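Tyrosine recombinase XerH (Helicobacter pylori, PDB 5JJV) cuts and rejoins recombining DNA molecules as a site-specific tyrosine recombinase, and takes part in chromosome segregation. Local coordinates at a contact of chain A with DNA and the interface of chains A and B. Coordinates in Å, arbitrary orientation; residue numbers count along the deposited sequence, not the author numbering. Chains: chain A/B, Tyrosine recombinase XerH.

Contact 1: a contact of chain A with DNA. Residues chain A 27, 31-32, 72, 76. With nucleotides of chain C.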
ATOM      1  N   LYS A  27      -4.120   0.516 -30.696  1.00 65.69           N
ATOM      2  CA  LYS A  27      -2.946  -0.041 -30.038  1.00 68.89           C
ATOM      3  C   LYS A  27      -1.793  -0.215 -31.019  1.00 70.90           C
ATOM      4  O   LYS A  27      -0.638   0.008 -30.666  1.00 73.62           O
ATOM      5  CB  LYS A  27      -3.283  -1.377 -29.373  1.00 67.32           C
ATOM      6  CG  LYS A  27      -4.020  -1.228 -28.052  1.00 69.09           C
ATOM      7  CD  LYS A  27      -3.237  -0.341 -27.093  1.00 73.11           C
ATOM      8  CE  LYS A  27      -4.031  -0.040 -25.835  1.00 74.22           C
ATOM      9  NZ  LYS A  27      -3.360   0.981 -24.984  1.00 71.62           N
ATOM     10  N   LEU A  31       1.608   1.061 -29.646  1.00 66.97           N
ATOM     11  CA  LEU A  31       2.569   0.046 -29.228  1.00 65.98           C
ATOM     12  C   LEU A  31       3.900   0.197 -29.962  1.00 68.63           C
ATOM     13  O   LEU A  31       3.955   0.737 -31.067  1.00 69.91           O
ATOM     14  CB  LEU A  31       1.999  -1.357 -29.450  1.00 61.50           C
ATOM     15  CG  LEU A  31       0.831  -1.758 -28.544  1.00 57.89           C
ATOM     16  CD1 LEU A  31       0.333  -3.153 -28.890  1.00 58.74           C
ATOM     17  CD2 LEU A  31       1.221  -1.670 -27.076  1.00 56.59           C
ATOM     18  N   SER A  32       4.968  -0.289 -29.332  1.00 69.97           N
ATOM     19  CA  SER A  32       6.321  -0.142 -29.861  1.00 70.94           C
ATOM     20  C   SER A  32       6.530  -0.894 -31.169  1.00 74.03           C
ATOM     21  O   SER A  32       6.162  -2.061 -31.295  1.00 73.32           O
ATOM     22  CB  SER A  32       7.345  -0.620 -28.831  1.00 69.29           C
ATOM     23  OG  SER A  32       8.653  -0.620 -29.376  1.00 70.25           O
ATOM     24  N   GLY A  72       3.761  -6.592 -29.607  1.00 54.43           N
ATOM     25  CA  GLY A  72       2.840  -6.295 -28.523  1.00 54.82           C
ATOM     26  C   GLY A  72       1.369  -6.543 -28.810  1.00 59.22           C
ATOM     27  O   GLY A  72       0.563  -6.642 -27.884  1.00 59.82           O
ATOM     28  N   TYR A  76      -3.221  -8.398 -26.920  1.00 61.41           N
ATOM     29  CA  TYR A  76      -4.552  -7.810 -26.989  1.00 64.10           C
ATOM     30  C   TYR A  76      -5.482  -8.566 -27.935  1.00 67.38           C
ATOM     31  O   TYR A  76      -6.657  -8.764 -27.632  1.00 68.68           O
ATOM     32  CB  TYR A  76      -4.462  -6.348 -27.426  1.00 64.50           C
ATOM     33  CG  TYR A  76      -3.604  -5.485 -26.530  1.00 63.95           C
ATOM     34  CD1 TYR A  76      -4.128  -4.905 -25.382  1.00 63.74           C
ATOM     35  CD2 TYR A  76      -2.272  -5.245 -26.836  1.00 64.97           C
ATOM     36  CE1 TYR A  76      -3.348  -4.113 -24.563  1.00 63.98           C
ATOM     37  CE2 TYR A  76      -1.484  -4.455 -26.023  1.00 64.06           C
ATOM     38  CZ  TYR A  76      -2.027  -3.891 -24.889  1.00 66.66           C
ATOM     39  OH  TYR A  76      -1.245  -3.104 -24.075  1.00 71.79           O
TER
ATOM     40  P    DG C   5      -5.307   0.679 -18.250  1.00 60.60           P
ATOM     41  OP1  DG C   5      -5.730   2.035 -18.669  1.00 69.61           O
ATOM     42  OP2  DG C   5      -6.210  -0.480 -18.442  1.00 55.36           O
ATOM     43  O5'  DG C   5      -3.913   0.354 -18.960  1.00 57.57           O
ATOM     44  C5'  DG C   5      -2.835   1.260 -18.818  1.00 59.77           C
ATOM     45  C4'  DG C   5      -1.559   0.689 -19.405  1.00 60.47           C
ATOM     46  O4'  DG C   5      -0.995  -0.287 -18.507  1.00 60.41           O
ATOM     47  C3'  DG C   5      -1.713  -0.022 -20.755  1.00 55.22           C
ATOM     48  O3'  DG C   5      -1.075   0.756 -21.771  1.00 59.02           O
ATOM     49  C2'  DG C   5      -1.023  -1.386 -20.548  1.00 50.82           C
ATOM     50  C1'  DG C   5      -0.226  -1.168 -19.271  1.00 58.16           C
ATOM     51  N9   DG C   5       0.002  -2.385 -18.499  1.00 61.90           N
ATOM     52  C8   DG C   5      -0.946  -3.190 -17.915  1.00 58.90           C
ATOM     53  N7   DG C   5      -0.440  -4.214 -17.284  1.00 54.58           N
ATOM     54  C5   DG C   5       0.933  -4.077 -17.460  1.00 58.71           C
ATOM     55  C6   DG C   5       1.999  -4.889 -17.002  1.00 54.49           C
ATOM     56  O6   DG C   5       1.941  -5.925 -16.326  1.00 50.66           O
ATOM     57  N1   DG C   5       3.236  -4.387 -17.404  1.00 52.36           N
ATOM     58  C2   DG C   5       3.417  -3.250 -18.154  1.00 54.26           C
ATOM     59  N2   DG C   5       4.683  -2.926 -18.446  1.00 52.30           N
ATOM     60  N3   DG C   5       2.428  -2.483 -18.589  1.00 59.83           N
ATOM     61  C4   DG C   5       1.218  -2.955 -18.206  1.00 60.53           C
ATOM     62  P    DT C   6      -0.705   0.125 -23.204  1.00 62.71           P
ATOM     63  OP1  DT C   6      -0.633   1.260 -24.151  1.00 68.04           O
ATOM     64  OP2  DT C   6      -1.612  -1.009 -23.493  1.00 61.19           O
ATOM     65  O5'  DT C   6       0.781  -0.427 -23.003  1.00 59.31           O
ATOM     66  C5'  DT C   6       1.802   0.462 -22.576  1.00 59.81           C
ATOM     67  C4'  DT C   6       3.165  -0.203 -22.620  1.00 58.30           C
ATOM     68  O4'  DT C   6       3.185  -1.342 -21.720  1.00 57.78           O
ATOM     69  C3'  DT C   6       3.590  -0.735 -23.991  1.00 54.99           C
ATOM     70  O3'  DT C   6       4.969  -0.448 -24.202  1.00 53.02           O
ATOM     71  C2'  DT C   6       3.344  -2.238 -23.865  1.00 51.20           C
ATOM     72  C1'  DT C   6       3.691  -2.465 -22.405  1.00 54.28           C
ATOM     73  N1   DT C   6       3.080  -3.687 -21.817  1.00 53.18           N
ATOM     74  C2   DT C   6       3.897  -4.645 -21.266  1.00 51.31           C
ATOM     75  O2   DT C   6       5.110  -4.548 -21.238  1.00 55.09           O
ATOM     76  N3   DT C   6       3.242  -5.726 -20.744  1.00 51.02           N
ATOM     77  C4   DT C   6       1.876  -5.942 -20.717  1.00 56.96           C
ATOM     78  O4   DT C   6       1.379  -6.953 -20.223  1.00 55.99           O
ATOM     79  C5   DT C   6       1.074  -4.897 -21.311  1.00 58.82           C
ATOM     80  C7   DT C   6      -0.418  -5.018 -21.341  1.00 53.10           C
ATOM     81  C6   DT C   6       1.708  -3.831 -21.824  1.00 59.02           C
ATOM     82  P    DT C   7       5.626  -0.614 -25.658  1.00 61.73           P
ATOM     83  OP1  DT C   7       6.476   0.574 -25.894  1.00 60.89           O
ATOM     84  OP2  DT C   7       4.550  -0.964 -26.616  1.00 58.55           O
ATOM     85  O5'  DT C   7       6.578  -1.886 -25.499  1.00 58.31           O
ATOM     86  C5'  DT C   7       7.577  -1.892 -24.493  1.00 60.35           C
ATOM     87  C4'  DT C   7       8.141  -3.285 -24.299  1.00 62.46           C
ATOM     88  O4'  DT C   7       7.151  -4.134 -23.674  1.00 62.55           O
ATOM     89  C3'  DT C   7       8.574  -4.001 -25.585  1.00 61.81           C
ATOM     90  O3'  DT C   7       9.965  -4.314 -25.506  1.00 62.63           O
ATOM     91  C2'  DT C   7       7.694  -5.264 -25.632  1.00 57.70           C
ATOM     92  C1'  DT C   7       7.291  -5.436 -24.175  1.00 57.92           C
ATOM     93  N1   DT C   7       5.996  -6.160 -23.979  1.00 56.58           N
ATOM     94  C2   DT C   7       5.985  -7.335 -23.267  1.00 55.47           C
ATOM     95  O2   DT C   7       6.986  -7.832 -22.788  1.00 56.86           O
ATOM     96  N3   DT C   7       4.753  -7.916 -23.135  1.00 52.90           N
ATOM     97  C4   DT C   7       3.551  -7.447 -23.631  1.00 56.06           C
ATOM     98  O4   DT C   7       2.492  -8.043 -23.460  1.00 56.74           O
ATOM     99  C5   DT C   7       3.629  -6.208 -24.367  1.00 55.65           C
ATOM    100  C7   DT C   7       2.388  -5.602 -24.953  1.00 56.06           C
ATOM    101  C6   DT C   7       4.833  -5.628 -24.502  1.00 54.35           C
TER
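A:Lys27 reaches out from near the end of helix 12-30 to the backbone phosphate of DT6 and makes a salt bridge, NZ to OP1, at 2.9 Å. Its NZ is also 3.0 Å from OP2 of that phosphate, so the side-chain amine sits between both non-bridging oxygens, though each reads as a weak hydrogen bond. The lysine chain bends at its second torsion (chi2 -55°) and then runs straight to the phosphate.

One phosphate further along, a neutral group takes over: the backbone N-H of A:Ser32 donates to OP2 of DT7 at 2.8 Å, 157° at the hydrogen. The hydroxyl of A:Ser32 turns away from that phosphate, leaving CB to rest against its oxygens.

A:Tyr76 does not stack on a base. The thymine methyl of DT6 lies off one side of the ring plane, out beyond the hydroxyl end, with CZ 4.1 Å from C7, while the methylenes of A:Lys27 lie over the opposite face. The hydroxyl heads for the DT6 phosphate, but its modelled distance to OP2 is too short to be trusted. A:Leu31 lays CD2 against the DT6 sugar, 3.9 Å from C2', and CA of A:Gly72 meets the major-groove methyl C7 of DT7 at 3.7 Å.

The lysine, the A:Ser32 backbone bond and the methyl contacts together hold the N-terminal DNA-binding part on consecutive difH nucleotides; the lysine probably offsets some phosphate charge, the methyls perhaps adding a little sequence preference.

Contact 2: the interface of chains A and B. Residues chain A 3, 145, 149; chain B 152-153.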
ATOM      1  N   LYS A   3     -15.244  10.665 -32.106  1.00 88.30           N
ATOM      2  CA  LYS A   3     -15.998   9.702 -31.316  1.00 86.04           C
ATOM      3  C   LYS A   3     -17.187   9.156 -32.096  1.00 87.87           C
ATOM      4  O   LYS A   3     -17.763   9.847 -32.936  1.00 93.79           O
ATOM      5  CB  LYS A   3     -16.473  10.332 -30.004  1.00 85.51           C
ATOM      6  CG  LYS A   3     -15.343  10.799 -29.100  1.00 84.41           C
ATOM      7  CD  LYS A   3     -15.854  11.218 -27.730  1.00 82.36           C
ATOM      8  CE  LYS A   3     -14.721  11.758 -26.869  1.00 77.82           C
ATOM      9  NZ  LYS A   3     -15.144  11.998 -25.462  1.00 73.87           N
ATOM     10  N   GLN A 145     -19.923   8.351 -28.071  1.00 79.84           N
ATOM     11  CA  GLN A 145     -20.793   9.516 -27.924  1.00 84.74           C
ATOM     12  C   GLN A 145     -21.850   9.502 -29.024  1.00 85.69           C
ATOM     13  O   GLN A 145     -21.515   9.483 -30.207  1.00 84.62           O
ATOM     14  CB  GLN A 145     -19.986  10.816 -27.983  1.00 86.92           C
ATOM     15  CG  GLN A 145     -20.801  12.067 -27.691  1.00 89.61           C
ATOM     16  CD  GLN A 145     -19.992  13.340 -27.841  1.00 92.37           C
ATOM     17  OE1 GLN A 145     -20.181  14.301 -27.096  1.00 94.08           O
ATOM     18  NE2 GLN A 145     -19.088  13.356 -28.814  1.00 94.27           N
ATOM     19  N   GLU A 149     -25.145  13.755 -27.947  1.00 97.38           N
ATOM     20  CA  GLU A 149     -23.959  14.158 -27.193  1.00 96.54           C
ATOM     21  C   GLU A 149     -23.920  13.517 -25.808  1.00 93.83           C
ATOM     22  O   GLU A 149     -23.439  14.118 -24.847  1.00 91.93           O
ATOM     23  CB  GLU A 149     -23.892  15.684 -27.074  1.00 99.74           C
ATOM     24  CG  GLU A 149     -23.659  16.396 -28.399  1.00103.79           C
ATOM     25  CD  GLU A 149     -23.694  17.908 -28.270  1.00109.05           C
ATOM     26  OE1 GLU A 149     -23.057  18.591 -29.102  1.00110.08           O
ATOM     27  OE2 GLU A 149     -24.362  18.414 -27.344  1.00111.29           O
TER
ATOM     28  N   TYR B 152     -22.323  16.807 -19.443  1.00 83.23           N
ATOM     29  CA  TYR B 152     -21.518  16.463 -20.607  1.00 79.17           C
ATOM     30  C   TYR B 152     -20.235  15.781 -20.152  1.00 76.17           C
ATOM     31  O   TYR B 152     -19.606  16.208 -19.185  1.00 75.46           O
ATOM     32  CB  TYR B 152     -21.198  17.706 -21.440  1.00 77.61           C
ATOM     33  CG  TYR B 152     -20.410  17.417 -22.701  1.00 79.04           C
ATOM     34  CD1 TYR B 152     -21.054  17.081 -23.884  1.00 81.25           C
ATOM     35  CD2 TYR B 152     -19.022  17.480 -22.708  1.00 77.68           C
ATOM     36  CE1 TYR B 152     -20.338  16.815 -25.038  1.00 81.66           C
ATOM     37  CE2 TYR B 152     -18.297  17.215 -23.856  1.00 77.01           C
ATOM     38  CZ  TYR B 152     -18.961  16.884 -25.018  1.00 79.71           C
ATOM     39  OH  TYR B 152     -18.244  16.620 -26.164  1.00 79.81           O
ATOM     40  N   ILE B 153     -19.850  14.720 -20.852  1.00 77.01           N
ATOM     41  CA  ILE B 153     -18.678  13.944 -20.467  1.00 76.44           C
ATOM     42  C   ILE B 153     -17.530  14.110 -21.455  1.00 74.46           C
ATOM     43  O   ILE B 153     -17.649  13.752 -22.628  1.00 78.58           O
ATOM     44  CB  ILE B 153     -19.014  12.446 -20.344  1.00 79.24           C
ATOM     45  CG1 ILE B 153     -20.122  12.229 -19.310  1.00 78.96           C
ATOM     46  CG2 ILE B 153     -17.771  11.649 -19.975  1.00 78.18           C
ATOM     47  CD1 ILE B 153     -20.561  10.785 -19.182  1.00 78.35           C
TER
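B:Tyr152 pushes its ring towards A:Gln145 and A:Glu149, where two copies of this phage-integrase-family recombinase meet in the deposited assembly through loop residues that follow helix 123-143 in each sequence. The close part is the phenol end. OE1 of A:Gln145, the side-chain amide oxygen, stands 3.2 Å from the OH of B:Tyr152, a distance that allows a hydrogen bond from phenol to amide. The oxygen does not sit straight off the hydroxyl, however: it is raised above the ring plane and shifted towards the CE1 edge, 3.3 Å from CE1, so any such bond is strongly tilted and likely weak. The two side chains cross at about a right angle, with amide and ring planes 58° apart, which rules out flat stacking. With chi1 at -174° and the chain extended beyond it, A:Gln145 carries its amide across to the phenol.

Further back along that ring edge, the backbone O of A:Glu149 lies 3.9 Å from CD1, outside the edge and on the same side of the ring plane as the glutamine oxygen. The carboxylate of A:Glu149 points away from this approach, so the residue meets the tyrosine with its main chain.

Towards A:Lys3 the contact thins out. The lysine chain is extended beyond CG, yet NZ remains 4.2 Å from the backbone O of B:Ile153, too far for a hydrogen bond. B:Ile153 turns its side chain away from chain A and hides just 9 Å² there, against 53 Å² for B:Tyr152.

The C-alpha centres of contact 1 and contact 2 lie about 26 Å apart, and the two share no residue. Both draw on the N-terminal part of chain A: contact 1 uses helix 12-30, the loop after it, the 3-10 helix 71-73 and the start of helix 74-89, whereas in contact 2 the segment ahead of helix 12-30 and the stretch beyond helix 123-143 meet residues 152-153 of chain B. Contact 1 is centred about 14 Å from A:Lys240 of the active site, contact 2 about 35 Å. Contact 1 therefore lies nearer the active-site residues than contact 2, which could help align neighbouring subunits of the four-copy assembly.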